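Local coordinates for protein minor fimbrium subunit Mfa5 (Porphyromonas gingivalis ATCC 33277, PDB 6TO1) that serves as an accessory subunit of the minor fimbriae, pili that mediate biofilm formation and adhesion to host cells and other oral bacteria, at residues Asp567-Ser572 with Lys580-Asp585. Sequence-based numbering, arbitrary orientation.
Sequences DFFLPS and KWIKLD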
loop_
_atom_site.group_PDB
_atom_site.type_symbol
_atom_site.label_atom_id
_atom_site.label_comp_id
_atom_site.label_asym_id
_atom_site.label_seq_id
_atom_site.Cartn_x
_atom_site.Cartn_y
_atom_site.Cartn_z
ATOM N N ASP A 567 2.116 31.749 47.633
ATOM C CA ASP A 567 1.004 30.807 47.645
ATOM C C ASP A 567 0.085 31.119 46.468
ATOM O O ASP A 567 0.297 32.079 45.723
ATOM C CB ASP A 567 0.239 30.807 48.984
ATOM C CG ASP A 567 -0.420 32.151 49.327
ATOM O OD1 ASP A 567 -0.825 32.898 48.433
ATOM O OD2 ASP A 567 -0.564 32.448 50.526
ATOM N N PHE A 568 -0.942 30.298 46.297
ATOM C CA PHE A 568 -1.890 30.458 45.214
ATOM C C PHE A 568 -3.236 30.906 45.748
ATOM O O PHE A 568 -3.612 30.580 46.880
ATOM C CB PHE A 568 -2.069 29.153 44.438
ATOM C CG PHE A 568 -0.866 28.760 43.664
ATOM C CD1 PHE A 568 0.076 27.917 44.213
ATOM C CD2 PHE A 568 -0.653 29.251 42.383
ATOM C CE1 PHE A 568 1.202 27.548 43.510
ATOM C CE2 PHE A 568 0.487 28.877 41.674
ATOM C CZ PHE A 568 1.411 28.021 42.243
ATOM N N PHE A 569 -3.953 31.633 44.900
ATOM C CA PHE A 569 -5.288 32.137 45.172
ATOM C C PHE A 569 -6.305 31.329 44.389
ATOM O O PHE A 569 -6.139 31.119 43.183
ATOM C CB PHE A 569 -5.407 33.615 44.779
ATOM C CG PHE A 569 -6.834 34.114 44.662
ATOM C CD1 PHE A 569 -7.537 34.536 45.782
ATOM C CD2 PHE A 569 -7.462 34.177 43.425
ATOM C CE1 PHE A 569 -8.844 34.997 45.673
ATOM C CE2 PHE A 569 -8.768 34.623 43.307
ATOM C CZ PHE A 569 -9.461 35.047 44.434
ATOM N N LEU A 570 -7.376 30.923 45.063
ATOM C CA LEU A 570 -8.494 30.230 44.429
ATOM C C LEU A 570 -9.784 30.984 44.707
ATOM O O LEU A 570 -10.167 31.139 45.878
ATOM C CB LEU A 570 -8.572 28.798 44.952
ATOM C CG LEU A 570 -9.218 27.767 44.041
ATOM C CD1 LEU A 570 -8.457 27.641 42.734
ATOM C CD2 LEU A 570 -9.295 26.420 44.745
ATOM N N PRO A 571 -10.479 31.467 43.701
ATOM C CA PRO A 571 -11.708 32.229 43.935
ATOM C C PRO A 571 -12.843 31.285 44.311
ATOM O O PRO A 571 -12.689 30.065 44.327
ATOM C CB PRO A 571 -11.952 32.908 42.590
ATOM C CG PRO A 571 -11.396 31.908 41.602
ATOM C CD PRO A 571 -10.276 31.178 42.265
ATOM N N SER A 572 -13.987 31.877 44.645
ATOM C CA SER A 572 -15.190 31.099 44.890
ATOM C C SER A 572 -15.914 30.825 43.573
ATOM O O SER A 572 -15.657 31.452 42.545
ATOM C CB SER A 572 -16.114 31.823 45.864
ATOM O OG SER A 572 -15.871 31.403 47.193
ATOM N N LYS A 580 -5.107 25.204 42.903
ATOM C CA LYS A 580 -4.689 26.451 42.286
ATOM C C LYS A 580 -5.256 26.742 40.906
ATOM O O LYS A 580 -5.004 27.840 40.393
ATOM C CB LYS A 580 -3.151 26.467 42.198
ATOM C CG LYS A 580 -2.582 25.351 41.316
ATOM C CD LYS A 580 -1.149 25.036 41.669
ATOM C CE LYS A 580 -0.272 24.944 40.444
ATOM N NZ LYS A 580 1.061 24.390 40.795
ATOM N N TRP A 581 -6.057 25.851 40.312
ATOM C CA TRP A 581 -6.412 25.976 38.896
ATOM C C TRP A 581 -7.728 26.723 38.707
ATOM O O TRP A 581 -8.812 26.211 39.006
ATOM C CB TRP A 581 -6.450 24.591 38.240
ATOM C CG TRP A 581 -5.213 23.812 38.415
ATOM C CD1 TRP A 581 -5.011 22.772 39.269
ATOM C CD2 TRP A 581 -3.986 23.977 37.697
ATOM N NE1 TRP A 581 -3.731 22.300 39.149
ATOM C CE2 TRP A 581 -3.081 23.030 38.191
ATOM C CE3 TRP A 581 -3.560 24.861 36.703
ATOM C CZ2 TRP A 581 -1.778 22.917 37.707
ATOM C CZ3 TRP A 581 -2.255 24.753 36.233
ATOM C CH2 TRP A 581 -1.390 23.796 36.726
ATOM N N ILE A 582 -7.631 27.937 38.178
ATOM C CA ILE A 582 -8.780 28.814 37.975
ATOM C C ILE A 582 -9.303 28.596 36.564
ATOM O O ILE A 582 -8.592 28.849 35.584
ATOM C CB ILE A 582 -8.399 30.287 38.201
ATOM C CG1 ILE A 582 -7.802 30.438 39.602
ATOM C CG2 ILE A 582 -9.560 31.177 37.927
ATOM C CD1 ILE A 582 -7.124 31.776 39.847
ATOM N N LYS A 583 -10.550 28.147 36.466
ATOM C CA LYS A 583 -11.161 27.890 35.172
ATOM C C LYS A 583 -11.251 29.163 34.345
ATOM O O LYS A 583 -11.736 30.199 34.813
ATOM C CB LYS A 583 -12.555 27.304 35.370
ATOM C CG LYS A 583 -13.267 26.913 34.069
ATOM C CD LYS A 583 -14.272 25.794 34.334
ATOM C CE LYS A 583 -14.847 25.223 33.031
ATOM N NZ LYS A 583 -15.514 23.911 33.273
ATOM N N LEU A 584 -10.817 29.066 33.089
ATOM C CA LEU A 584 -10.727 30.201 32.193
ATOM C C LEU A 584 -11.889 30.216 31.212
ATOM O O LEU A 584 -12.455 29.168 30.881
ATOM C CB LEU A 584 -9.414 30.162 31.412
ATOM C CG LEU A 584 -8.138 30.276 32.225
ATOM C CD1 LEU A 584 -6.896 30.129 31.375
ATOM C CD2 LEU A 584 -8.128 31.622 33.001
ATOM N N ASP A 585 -12.237 31.421 30.740
ATOM C CA ASP A 585 -13.232 31.574 29.682
ATOM C C ASP A 585 -12.492 31.558 28.348
ATOM O O ASP A 585 -11.838 32.542 27.975
ATOM C CB ASP A 585 -14.034 32.862 29.845
ATOM C CG ASP A 585 -15.019 33.087 28.706
ATOM O OD1 ASP A 585 -15.122 32.223 27.801
ATOM O OD2 ASP A 585 -15.692 34.141 28.720
HETATM O O HOH W 1 -4.168 30.066 41.506
#
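The side chains of F568 and K580 run alongside each other, and the aliphatic chain of the lysine passes over one face of the phenyl ring. K580 CD makes a CH-pi contact 3.9 Å from the F568 ring centroid, 9° off the ring normal, while K580 CB sits 3.6 Å from F568 CG. A chi1 of 63° sets the lysine chain over the ring, and a bend at chi3 (-133°) carries it on past, with NZ 3.9 Å from F568 CZ. The second apolar group gathers round I582. P571 CD packs 3.7 Å from I582 CG1, and I582 CD1 meets the F569 ring obliquely. L570 CD1 rests against the peptide between K580 and W581, 3.8 Å from K580 C, with I582 CG1 farther away. Y594 of strand 592-596 and I533 of strand 530-539 also touch F569 and I582. No direct hydrogen bond joins the segments; one water bridges the two carbonyls, 2.8 Å from F569 O and 2.6 Å from K580 O. Backbone bonds from F569 to I533 and from I582 to G531 instead tie both segments to strand 530-539. K580 and W581 form a classic beta bulge beside two short strands that pair antiparallel with one long strand of a mixed beta-sheet.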